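Local coordinates for J domain-containing protein required for chloroplast accumulation response 1 (Arabidopsis thaliana, PDB 3AG7) that acts as an auxilin-like J-domain co-chaperone, an activity required for chloroplast photorelocation movement, which the whole protein supports by modulating chloroplast actin filaments, at residues D12-K17 with Q34-S39; S20-S23 with S28-S31; K59-A64 with E95-F100. All coordinates share one frame; numbering follows the deposited sequence.

Contact 1. Residues D12-K17 with Q34-S39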
ATOM      1  N   ASP A  12      10.673   6.378  -5.300  1.00 11.38           N
ATOM      2  CA  ASP A  12      10.702   5.212  -6.176  1.00 13.10           C
ATOM      3  C   ASP A  12      11.560   4.102  -5.608  1.00 11.83           C
ATOM      4  O   ASP A  12      11.171   2.916  -5.622  1.00 13.21           O
ATOM      5  CB  ASP A  12      11.269   5.594  -7.548  1.00 12.59           C
ATOM      6  CG  ASP A  12      10.298   6.400  -8.378  1.00 18.76           C
ATOM      7  OD1 ASP A  12       9.082   6.360  -8.087  1.00 17.02           O
ATOM      8  OD2 ASP A  12      10.763   7.027  -9.363  1.00 18.41           O
ATOM      9  N   ALA A  13      12.761   4.459  -5.176  1.00 12.80           N
ATOM     10  CA  ALA A  13      13.721   3.459  -4.699  1.00 14.20           C
ATOM     11  C   ALA A  13      13.241   2.771  -3.419  1.00 13.00           C
ATOM     12  O   ALA A  13      13.384   1.562  -3.259  1.00 13.53           O
ATOM     13  CB  ALA A  13      15.090   4.083  -4.490  1.00 14.17           C
ATOM     14  N   LYS A  14      12.638   3.532  -2.522  1.00 12.58           N
ATOM     15  CA  LYS A  14      12.119   2.922  -1.304  1.00 12.54           C
ATOM     16  C   LYS A  14      10.982   1.979  -1.619  1.00 12.81           C
ATOM     17  O   LYS A  14      10.886   0.903  -1.030  1.00 12.84           O
ATOM     18  CB  LYS A  14      11.700   3.923  -0.234  1.00 11.80           C
ATOM     19  CG  LYS A  14      11.394   3.195   1.108  1.00 16.63           C
ATOM     20  CD  LYS A  14      11.046   4.171   2.198  1.00 22.52           C
ATOM     21  CE  LYS A  14      10.977   3.506   3.579  1.00 23.50           C
ATOM     22  NZ  LYS A  14      10.588   4.535   4.596  1.00 25.26           N
ATOM     23  N   ILE A  15      10.130   2.367  -2.559  1.00 12.64           N
ATOM     24  CA  ILE A  15       9.036   1.491  -2.905  1.00 13.21           C
ATOM     25  C   ILE A  15       9.537   0.203  -3.559  1.00 13.54           C
ATOM     26  O   ILE A  15       9.031  -0.883  -3.250  1.00 14.54           O
ATOM     27  CB  ILE A  15       8.004   2.187  -3.785  1.00 12.68           C
ATOM     28  CG1 ILE A  15       7.330   3.291  -2.958  1.00 13.57           C
ATOM     29  CG2 ILE A  15       6.955   1.142  -4.239  1.00 14.59           C
ATOM     30  CD1 ILE A  15       6.543   4.237  -3.798  1.00 19.33           C
ATOM     31  N   ARG A  16      10.577   0.314  -4.392  1.00 14.42           N
ATOM     32  CA  ARG A  16      11.193  -0.882  -5.027  1.00 15.07           C
ATOM     33  C   ARG A  16      11.780  -1.841  -4.003  1.00 14.22           C
ATOM     34  O   ARG A  16      11.575  -3.057  -4.104  1.00 16.91           O
ATOM     35  CB  ARG A  16      12.278  -0.494  -6.044  1.00 14.72           C
ATOM     36  CG  ARG A  16      11.737  -0.088  -7.411  1.00 20.91           C
ATOM     37  CD  ARG A  16      12.894   0.191  -8.397  1.00 25.70           C
ATOM     38  NE  ARG A  16      14.000   0.982  -7.839  1.00 31.74           N
ATOM     39  CZ  ARG A  16      14.233   2.264  -8.145  1.00 27.47           C
ATOM     40  NH1 ARG A  16      13.440   2.890  -8.978  1.00 23.70           N
ATOM     41  NH2 ARG A  16      15.249   2.915  -7.613  1.00 29.65           N
ATOM     42  N   LYS A  17      12.476  -1.302  -3.006  1.00 13.03           N
ATOM     43  CA  LYS A  17      13.138  -2.106  -1.986  1.00 15.35           C
ATOM     44  C   LYS A  17      12.047  -2.746  -1.136  1.00 15.99           C
ATOM     45  O   LYS A  17      12.086  -3.941  -0.875  1.00 15.45           O
ATOM     46  CB  LYS A  17      14.104  -1.258  -1.150  1.00 17.33           C
ATOM     47  CG  LYS A  17      14.586  -1.895   0.142  1.00 23.85           C
ATOM     48  CD  LYS A  17      15.106  -0.854   1.168  1.00 30.05           C
ATOM     49  CE  LYS A  17      14.074   0.242   1.561  1.00 34.50           C
ATOM     50  NZ  LYS A  17      12.619  -0.168   1.777  1.00 32.65           N
ATOM     51  N   GLN A  34       3.305  -0.981   7.210  1.00 13.13           N
ATOM     52  CA  GLN A  34       3.813  -0.072   8.248  1.00 14.09           C
ATOM     53  C   GLN A  34       5.262   0.298   7.958  1.00 14.55           C
ATOM     54  O   GLN A  34       5.794   1.259   8.522  1.00 15.05           O
ATOM     55  CB  GLN A  34       3.654  -0.702   9.646  1.00 13.63           C
ATOM     56  CG  GLN A  34       4.446  -1.971   9.863  1.00 15.27           C
ATOM     57  CD  GLN A  34       3.633  -3.237   9.595  1.00 15.18           C
ATOM     58  OE1 GLN A  34       2.955  -3.365   8.570  1.00 14.56           O
ATOM     59  NE2 GLN A  34       3.709  -4.197  10.534  1.00 17.08           N
ATOM     60  N   TYR A  35       5.863  -0.440   7.032  1.00 12.29           N
ATOM     61  CA  TYR A  35       7.266  -0.229   6.672  1.00 13.14           C
ATOM     62  C   TYR A  35       7.401   0.658   5.436  1.00 12.83           C
ATOM     63  O   TYR A  35       8.504   0.992   5.041  1.00 14.37           O
ATOM     64  CB  TYR A  35       7.981  -1.557   6.464  1.00 13.57           C
ATOM     65  CG  TYR A  35       8.097  -2.347   7.750  1.00 17.24           C
ATOM     66  CD1 TYR A  35       8.964  -1.935   8.756  1.00 23.21           C
ATOM     67  CD2 TYR A  35       7.305  -3.460   7.968  1.00 19.38           C
ATOM     68  CE1 TYR A  35       9.056  -2.627   9.941  1.00 27.93           C
ATOM     69  CE2 TYR A  35       7.381  -4.156   9.153  1.00 24.26           C
ATOM     70  CZ  TYR A  35       8.255  -3.740  10.134  1.00 31.15           C
ATOM     71  OH  TYR A  35       8.344  -4.450  11.315  1.00 37.76           O
ATOM     72  N   ILE A  36       6.289   1.049   4.825  1.00 12.25           N
ATOM     73  CA  ILE A  36       6.353   1.938   3.651  1.00 13.19           C
ATOM     74  C   ILE A  36       5.506   3.200   3.863  1.00 15.78           C
ATOM     75  O   ILE A  36       5.859   4.290   3.397  1.00 15.11           O
ATOM     76  CB  ILE A  36       6.002   1.185   2.318  1.00 11.99           C
ATOM     77  CG1 ILE A  36       6.316   2.024   1.058  1.00 12.70           C
ATOM     78  CG2 ILE A  36       4.585   0.714   2.280  1.00  9.74           C
ATOM     79  CD1 ILE A  36       7.803   2.307   0.867  1.00 14.32           C
ATOM     80  N   LEU A  37       4.425   3.101   4.623  1.00 14.92           N
ATOM     81  CA  LEU A  37       3.606   4.294   4.802  1.00 16.06           C
ATOM     82  C   LEU A  37       4.205   5.308   5.784  1.00 16.94           C
ATOM     83  O   LEU A  37       4.923   4.946   6.720  1.00 15.61           O
ATOM     84  CB  LEU A  37       2.205   3.898   5.251  1.00 15.70           C
ATOM     85  CG  LEU A  37       1.467   3.018   4.223  1.00 14.69           C
ATOM     86  CD1 LEU A  37       0.119   2.724   4.728  1.00 15.54           C
ATOM     87  CD2 LEU A  37       1.396   3.735   2.864  1.00 21.74           C
ATOM     88  N   TRP A  38       3.871   6.580   5.587  1.00 19.27           N
ATOM     89  CA  TRP A  38       4.311   7.643   6.494  1.00 20.69           C
ATOM     90  C   TRP A  38       3.596   7.622   7.844  1.00 22.28           C
ATOM     91  O   TRP A  38       2.549   6.983   7.990  1.00 22.24           O
ATOM     92  CB  TRP A  38       4.087   8.999   5.831  1.00 20.38           C
ATOM     93  CG  TRP A  38       2.694   9.205   5.388  1.00 18.40           C
ATOM     94  CD1 TRP A  38       1.654   9.750   6.115  1.00 13.52           C
ATOM     95  CD2 TRP A  38       2.145   8.822   4.133  1.00 15.85           C
ATOM     96  NE1 TRP A  38       0.503   9.735   5.359  1.00 17.21           N
ATOM     97  CE2 TRP A  38       0.791   9.209   4.128  1.00 16.97           C
ATOM     98  CE3 TRP A  38       2.689   8.254   2.977  1.00 19.29           C
ATOM     99  CZ2 TRP A  38      -0.055   8.971   3.031  1.00 20.47           C
ATOM    100  CZ3 TRP A  38       1.860   8.032   1.889  1.00 20.30           C
ATOM    101  CH2 TRP A  38       0.512   8.417   1.910  1.00 21.42           C
ATOM    102  N   SER A  39       4.116   8.392   8.806  1.00 23.97           N
ATOM    103  CA  SER A  39       3.473   8.539  10.124  1.00 24.94           C
ATOM    104  C   SER A  39       2.027   9.037  10.080  1.00 25.20           C
ATOM    105  O   SER A  39       1.728  10.028   9.421  1.00 25.64           O
ATOM    106  CB  SER A  39       4.292   9.499  11.008  1.00 26.07           C
ATOM    107  OG  SER A  39       4.586   8.863  12.233  1.00 31.22           O
TER
HETATM  108  O   HOH W   1       9.785   3.351   7.153  1.00 30.66           O
HETATM  109  O   HOH W   2      10.709  -0.049   3.757  1.00 26.59           O
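K14, on helix 5-19, reaches over I36 to the backbone of Y35, its aliphatic part lying on carbon and its charged end on water. At the root of the chain, K14 CB stands 4.4 Å from I36 CD1. CG comes closer, 3.7 Å from the same methyl, and CD passes it at a slightly longer distance. With CG anti to the backbone N (chi1 -170°) and every later torsion extended, the lysine runs counter to the isoleucine chain. K14 CE then lies 3.8 Å from Y35 O. NZ makes no direct hydrogen bond to that oxygen: it donates to a water at 2.9 Å, which returns only a weak bond to Y35 O. A second water forms a firmer bridge, 2.8 Å from K17 NZ and 2.8 Å from Y35 O. Beneath the lysines, CD1 of I36 also meets I15 CG1 at 4.0 Å, where the two side chains meet nearly perpendicular. I15 continues inward to M85 and K88 of helix 80-100, and I36 also touches W18. Carbon packing thus joins helix and loop on the inner side, while two ammonium groups share one carbonyl oxygen through water on the outer side; their charge would probably polarise that carbonyl, and the polar link stays solvent-mediated.

Contact 2. Residues S20-S23 with S28-S31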
ATOM      1  N   SER A  20       9.965  -5.556  -3.176  1.00 13.57           N
ATOM      2  CA  SER A  20      10.749  -6.672  -3.758  1.00 13.45           C
ATOM      3  C   SER A  20      10.360  -8.002  -3.145  1.00 14.73           C
ATOM      4  O   SER A  20      10.426  -8.173  -1.922  1.00 14.11           O
ATOM      5  CB  SER A  20      12.235  -6.496  -3.508  1.00 15.49           C
ATOM      6  OG  SER A  20      12.931  -7.510  -4.225  1.00 15.16           O
ATOM      7  N   GLY A  21      10.017  -8.952  -4.011  1.00 13.51           N
ATOM      8  CA  GLY A  21       9.653 -10.315  -3.585  1.00 15.81           C
ATOM      9  C   GLY A  21       8.291 -10.366  -2.923  1.00 16.79           C
ATOM     10  O   GLY A  21       7.911 -11.402  -2.357  1.00 16.45           O
ATOM     11  N   LYS A  22       7.556  -9.259  -3.010  1.00 16.08           N
ATOM     12  CA  LYS A  22       6.185  -9.199  -2.474  1.00 15.20           C
ATOM     13  C   LYS A  22       5.171  -8.999  -3.572  1.00 15.03           C
ATOM     14  O   LYS A  22       3.976  -9.150  -3.358  1.00 13.82           O
ATOM     15  CB  LYS A  22       6.054  -8.038  -1.496  1.00 14.36           C
ATOM     16  CG  LYS A  22       6.983  -8.113  -0.306  1.00 13.74           C
ATOM     17  CD  LYS A  22       6.673  -6.948   0.608  1.00 12.89           C
ATOM     18  CE  LYS A  22       7.590  -6.955   1.789  1.00 13.53           C
ATOM     19  NZ  LYS A  22       7.583  -5.620   2.452  1.00 13.97           N
ATOM     20  N   SER A  23       5.617  -8.530  -4.731  1.00 16.30           N
ATOM     21  CA  SER A  23       4.665  -8.144  -5.749  1.00 17.28           C
ATOM     22  C   SER A  23       3.708  -9.294  -6.094  1.00 15.98           C
ATOM     23  O   SER A  23       4.100 -10.468  -6.123  1.00 15.88           O
ATOM     24  CB  SER A  23       5.366  -7.563  -6.992  1.00 21.32           C
ATOM     25  OG  SER A  23       5.589  -8.579  -7.955  1.00 26.34           O
ATOM     26  N   SER A  28       1.525 -10.379   1.671  1.00  9.95           N
ATOM     27  CA  SER A  28       2.910  -9.865   1.833  1.00  9.73           C
ATOM     28  C   SER A  28       2.945  -8.331   1.899  1.00 10.09           C
ATOM     29  O   SER A  28       3.698  -7.747   2.705  1.00 10.34           O
ATOM     30  CB  SER A  28       3.803 -10.328   0.676  1.00 11.47           C
ATOM     31  OG  SER A  28       4.026 -11.743   0.701  1.00 10.38           O
ATOM     32  N   LEU A  29       2.141  -7.699   1.051  1.00 11.50           N
ATOM     33  CA  LEU A  29       2.031  -6.220   1.038  1.00  9.30           C
ATOM     34  C   LEU A  29       1.265  -5.721   2.258  1.00  8.75           C
ATOM     35  O   LEU A  29       1.764  -4.868   2.981  1.00  9.87           O
ATOM     36  CB  LEU A  29       1.334  -5.734  -0.223  1.00  9.53           C
ATOM     37  CG  LEU A  29       2.020  -6.120  -1.545  1.00 11.33           C
ATOM     38  CD1 LEU A  29       1.102  -5.747  -2.716  1.00 11.71           C
ATOM     39  CD2 LEU A  29       3.448  -5.482  -1.694  1.00 10.23           C
ATOM     40  N   LEU A  30       0.085  -6.278   2.512  1.00  9.14           N
ATOM     41  CA  LEU A  30      -0.749  -5.809   3.651  1.00  7.57           C
ATOM     42  C   LEU A  30      -0.052  -5.949   5.032  1.00  9.31           C
ATOM     43  O   LEU A  30      -0.150  -5.047   5.873  1.00  9.51           O
ATOM     44  CB  LEU A  30      -2.111  -6.518   3.703  1.00 10.35           C
ATOM     45  CG  LEU A  30      -3.097  -6.241   2.561  1.00  9.13           C
ATOM     46  CD1 LEU A  30      -4.308  -7.238   2.643  1.00 11.82           C
ATOM     47  CD2 LEU A  30      -3.537  -4.765   2.591  1.00 14.42           C
ATOM     48  N   SER A  31       0.627  -7.068   5.242  1.00  8.78           N
ATOM     49  CA  SER A  31       1.296  -7.385   6.499  1.00 10.53           C
ATOM     50  C   SER A  31       2.562  -6.521   6.734  1.00 11.15           C
ATOM     51  O   SER A  31       3.170  -6.582   7.820  1.00 10.63           O
ATOM     52  CB  SER A  31       1.655  -8.885   6.584  1.00  9.17           C
ATOM     53  OG  SER A  31       2.655  -9.198   5.644  1.00 10.65           O
TER
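NZ of K22, whose chain runs alongside S28, is gripped by two oxygens: the carbonyl O of W18, near the end of helix 5-19, and the hydroxyl OG1 of T32, which follows the segment 28-31. The same ammonium makes a cation-pi contact with W18. The lysine reaches these partners because its chain is extended beyond CG, with CG anti to the carbonyl carbon (chi1 -60°). Its methylenes do the touching on the way. K22 CB sits 3.9 Å from S28 CB and 3.7 Å from L29 CD2, wedged against the serine and one branch of the leucine. Further out, K22 CD passes 3.7 Å from S28 O, a van der Waals contact of a methylene with a carbonyl; the same oxygen accepts a hydrogen bond from T32 OG1. T32 therefore links the lysine to the helix carbonyl. S28 N, at the other end of that serine, is bonded to N25 OD1. L29 CG lies 4.0 Å from K22 O, so the leucine borders the lysine's backbone as well as its CB, while its side chain also packs on L92, L93 and A96 of helix 80-100. In the turn itself, G21 has positive phi (73°), a conformation that favours glycine. The ammonium lies at the C-terminal end of helix 5-19, where its charge would probably be stabilised by the helix dipole. Through this lysine the loop ties helix 5-19 to helix 26-30 and the chain that follows S28-S31, holding an extra N-terminal helix on the J domain, as in auxilin.

Contact 3. Residues K59-A64 with E95-F100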
ATOM      1  N   LYS A  59     -11.093  -7.541   4.630  1.00 11.43           N
ATOM      2  CA  LYS A  59     -11.189  -6.447   5.558  1.00 10.93           C
ATOM      3  C   LYS A  59      -9.932  -5.566   5.593  1.00  9.61           C
ATOM      4  O   LYS A  59     -10.007  -4.306   5.587  1.00  9.30           O
ATOM      5  CB  LYS A  59     -11.514  -6.968   6.942  1.00 11.40           C
ATOM      6  CG  LYS A  59     -11.726  -5.820   7.892  1.00 18.86           C
ATOM      7  CD  LYS A  59     -12.464  -6.302   9.096  1.00 29.34           C
ATOM      8  CE  LYS A  59     -13.862  -5.724   9.099  1.00 30.69           C
ATOM      9  NZ  LYS A  59     -14.209  -5.550  10.518  1.00 28.51           N
ATOM     10  N   SER A  60      -8.778  -6.227   5.585  1.00 11.50           N
ATOM     11  CA  SER A  60      -7.508  -5.518   5.633  1.00 10.48           C
ATOM     12  C   SER A  60      -7.291  -4.758   4.318  1.00 10.75           C
ATOM     13  O   SER A  60      -6.793  -3.629   4.290  1.00 10.24           O
ATOM     14  CB  SER A  60      -6.382  -6.513   5.908  1.00 10.90           C
ATOM     15  OG  SER A  60      -6.329  -6.859   7.284  1.00 11.00           O
ATOM     16  N   TYR A  61      -7.732  -5.354   3.223  1.00  8.88           N
ATOM     17  CA  TYR A  61      -7.669  -4.659   1.942  1.00 10.49           C
ATOM     18  C   TYR A  61      -8.531  -3.406   1.940  1.00 10.43           C
ATOM     19  O   TYR A  61      -8.087  -2.324   1.556  1.00 10.86           O
ATOM     20  CB  TYR A  61      -8.134  -5.583   0.831  1.00  9.34           C
ATOM     21  CG  TYR A  61      -8.094  -4.915  -0.514  1.00 10.51           C
ATOM     22  CD1 TYR A  61      -6.893  -4.576  -1.101  1.00 14.87           C
ATOM     23  CD2 TYR A  61      -9.265  -4.640  -1.202  1.00 16.98           C
ATOM     24  CE1 TYR A  61      -6.852  -3.953  -2.341  1.00 20.05           C
ATOM     25  CE2 TYR A  61      -9.227  -4.035  -2.481  1.00 19.10           C
ATOM     26  CZ  TYR A  61      -8.017  -3.672  -3.002  1.00 20.65           C
ATOM     27  OH  TYR A  61      -7.934  -3.086  -4.253  1.00 29.28           O
ATOM     28  N   GLN A  62      -9.744  -3.523   2.461  1.00  9.95           N
ATOM     29  CA  GLN A  62     -10.628  -2.348   2.583  1.00  9.75           C
ATOM     30  C   GLN A  62      -9.936  -1.226   3.377  1.00 10.35           C
ATOM     31  O   GLN A  62      -9.931  -0.048   2.985  1.00 11.23           O
ATOM     32  CB  GLN A  62     -11.933  -2.770   3.276  1.00 11.98           C
ATOM     33  CG  GLN A  62     -12.872  -1.608   3.511  1.00  9.39           C
ATOM     34  CD  GLN A  62     -13.928  -1.956   4.505  1.00  9.71           C
ATOM     35  OE1 GLN A  62     -14.493  -3.047   4.470  1.00 15.23           O
ATOM     36  NE2 GLN A  62     -14.264  -0.991   5.333  1.00  9.40           N
ATOM     37  N   ARG A  63      -9.358  -1.575   4.518  1.00 11.22           N
ATOM     38  CA  ARG A  63      -8.657  -0.588   5.318  1.00 10.16           C
ATOM     39  C   ARG A  63      -7.549   0.108   4.555  1.00 10.57           C
ATOM     40  O   ARG A  63      -7.389   1.320   4.700  1.00 10.89           O
ATOM     41  CB  ARG A  63      -8.166  -1.197   6.624  1.00 12.37           C
ATOM     42  CG  ARG A  63      -9.329  -1.619   7.502  1.00 15.70           C
ATOM     43  CD  ARG A  63      -8.906  -1.585   8.969  1.00 26.45           C
ATOM     44  NE  ARG A  63      -9.975  -2.022   9.872  1.00 32.56           N
ATOM     45  CZ  ARG A  63     -10.068  -3.259  10.352  1.00 35.33           C
ATOM     46  NH1 ARG A  63      -9.167  -4.159  10.008  1.00 35.19           N
ATOM     47  NH2 ARG A  63     -11.070  -3.605  11.157  1.00 37.10           N
ATOM     48  N   ALA A  64      -6.779  -0.651   3.773  1.00  9.76           N
ATOM     49  CA  ALA A  64      -5.711  -0.074   2.942  1.00  9.38           C
ATOM     50  C   ALA A  64      -6.287   0.843   1.854  1.00  8.56           C
ATOM     51  O   ALA A  64      -5.740   1.905   1.588  1.00 10.09           O
ATOM     52  CB  ALA A  64      -4.818  -1.181   2.298  1.00  8.50           C
ATOM     53  N   GLU A  95      -3.006  -4.879  -8.000  1.00  9.80           N
ATOM     54  CA  GLU A  95      -2.515  -6.005  -8.811  1.00 10.72           C
ATOM     55  C   GLU A  95      -2.577  -7.231  -7.915  1.00  9.71           C
ATOM     56  O   GLU A  95      -2.950  -8.318  -8.365  1.00  9.74           O
ATOM     57  CB  GLU A  95      -1.061  -5.704  -9.253  1.00 11.49           C
ATOM     58  CG  GLU A  95      -0.265  -6.873  -9.951  1.00 19.44           C
ATOM     59  CD  GLU A  95       1.337  -6.836  -9.899  1.00 30.51           C
ATOM     60  OE1 GLU A  95       2.059  -5.966  -9.256  1.00 22.94           O
ATOM     61  OE2 GLU A  95       1.889  -7.778 -10.539  1.00 34.51           O
ATOM     62  N   ALA A  96      -2.215  -7.054  -6.628  1.00  8.15           N
ATOM     63  CA  ALA A  96      -2.210  -8.203  -5.721  1.00  9.42           C
ATOM     64  C   ALA A  96      -3.606  -8.657  -5.325  1.00  9.56           C
ATOM     65  O   ALA A  96      -3.849  -9.860  -5.180  1.00 10.19           O
ATOM     66  CB  ALA A  96      -1.347  -7.896  -4.466  1.00  8.47           C
ATOM     67  N   TRP A  97      -4.523  -7.706  -5.159  1.00  9.44           N
ATOM     68  CA  TRP A  97      -5.946  -7.977  -4.901  1.00 10.30           C
ATOM     69  C   TRP A  97      -6.579  -8.799  -6.016  1.00 11.23           C
ATOM     70  O   TRP A  97      -7.282  -9.806  -5.786  1.00 10.65           O
ATOM     71  CB  TRP A  97      -6.663  -6.631  -4.773  1.00 10.64           C
ATOM     72  CG  TRP A  97      -8.172  -6.691  -4.657  1.00 12.92           C
ATOM     73  CD1 TRP A  97      -9.082  -6.202  -5.555  1.00 13.22           C
ATOM     74  CD2 TRP A  97      -8.942  -7.199  -3.551  1.00 12.90           C
ATOM     75  NE1 TRP A  97     -10.365  -6.394  -5.091  1.00 14.55           N
ATOM     76  CE2 TRP A  97     -10.307  -6.989  -3.862  1.00 13.82           C
ATOM     77  CE3 TRP A  97      -8.612  -7.800  -2.326  1.00 13.45           C
ATOM     78  CZ2 TRP A  97     -11.343  -7.352  -2.992  1.00 15.23           C
ATOM     79  CZ3 TRP A  97      -9.646  -8.190  -1.469  1.00 13.09           C
ATOM     80  CH2 TRP A  97     -10.992  -7.968  -1.817  1.00 15.02           C
ATOM     81  N   ASP A  98      -6.259  -8.439  -7.252  1.00 10.93           N
ATOM     82  CA  ASP A  98      -6.813  -9.216  -8.348  1.00 13.49           C
ATOM     83  C   ASP A  98      -6.282 -10.662  -8.378  1.00 13.27           C
ATOM     84  O   ASP A  98      -7.032 -11.580  -8.651  1.00 12.47           O
ATOM     85  CB  ASP A  98      -6.565  -8.494  -9.674  1.00 12.85           C
ATOM     86  CG  ASP A  98      -7.207  -9.217 -10.824  1.00 23.07           C
ATOM     87  OD1 ASP A  98      -8.422  -8.995 -11.070  1.00 32.65           O
ATOM     88  OD2 ASP A  98      -6.509 -10.048 -11.422  1.00 25.14           O
ATOM     89  N   HIS A  99      -4.994 -10.851  -8.091  1.00 12.28           N
ATOM     90  CA  HIS A  99      -4.419 -12.197  -7.964  1.00 13.89           C
ATOM     91  C   HIS A  99      -5.039 -12.992  -6.811  1.00 12.72           C
ATOM     92  O   HIS A  99      -5.399 -14.151  -6.976  1.00 12.87           O
ATOM     93  CB  HIS A  99      -2.895 -12.086  -7.783  1.00 15.20           C
ATOM     94  CG  HIS A  99      -2.185 -13.397  -7.669  1.00 20.51           C
ATOM     95  ND1 HIS A  99      -1.819 -14.141  -8.775  1.00 29.18           N
ATOM     96  CD2 HIS A  99      -1.704 -14.060  -6.589  1.00 26.96           C
ATOM     97  CE1 HIS A  99      -1.171 -15.222  -8.375  1.00 30.28           C
ATOM     98  NE2 HIS A  99      -1.087 -15.196  -7.055  1.00 29.73           N
ATOM     99  N   PHE A 100      -5.177 -12.368  -5.648  1.00 10.61           N
ATOM    100  CA  PHE A 100      -5.828 -12.996  -4.495  1.00 11.00           C
ATOM    101  C   PHE A 100      -7.205 -13.571  -4.854  1.00 13.07           C
ATOM    102  O   PHE A 100      -7.547 -14.715  -4.461  1.00 12.11           O
ATOM    103  CB  PHE A 100      -5.944 -11.977  -3.333  1.00 10.77           C
ATOM    104  CG  PHE A 100      -6.846 -12.429  -2.205  1.00  6.57           C
ATOM    105  CD1 PHE A 100      -6.462 -13.472  -1.368  1.00 14.90           C
ATOM    106  CD2 PHE A 100      -8.118 -11.839  -2.014  1.00 11.08           C
ATOM    107  CE1 PHE A 100      -7.337 -13.912  -0.332  1.00 14.12           C
ATOM    108  CE2 PHE A 100      -8.991 -12.299  -1.022  1.00 15.55           C
ATOM    109  CZ  PHE A 100      -8.598 -13.347  -0.186  1.00 14.95           C
TER
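Helices 54-68 and 80-100 run antiparallel here, and the nearest CA atoms of the two segments are those of Y61 and W97, 7.8 Å apart. Both side chains leave toward the other helix with CG anti to the backbone N (chi1 180° for Y61 and 174° for W97), which brings the rings into the gap between the helices; the second torsions then turn them parallel. They form an offset stack: the phenol ring and the five-membered ring of the indole have centroids 3.9 Å apart and planes inclined by only 5°. Y61 CE2 sits over the centre of the indole, 3.4 Å from W97 CD2. At one end of the overlap Y61 CB meets W97 CZ3 at 3.8 Å; at the other, the tyrosine OH lies 3.6 Å from W97 CD1. Y61 CE1 also rests against W97 CB at 3.6 Å. No hydrogen bond crosses the contact, so flat carbon surfaces carry it. Q94 touches the tyrosine, and R58 the tryptophan. The stack clasps the core hairpin of a J domain, joining the middle of helix 54-68, about two turns before the His-Pro-Asp motif, to the last turns of helix 80-100.

In the fold
From the N terminus, helix 5-19 supplies the first half of contact 1, and the chain closes that loop only when 34-39 comes back beside it. Within this span the chain turns at 20-23 and closes the much shorter loop of contact 2 on helix 26-30, so contact 2 nests within contact 1. Contact 3 follows in series, joining helix 54-68 to helix 80-100. Contacts 1 and 3 lie on opposite sides of the chain's centre, about 18 Å apart between centres. Contact 2 touches both helices of contact 3, with L30 packing on A64, and so wedges helix 26-30 against the J-domain hairpin.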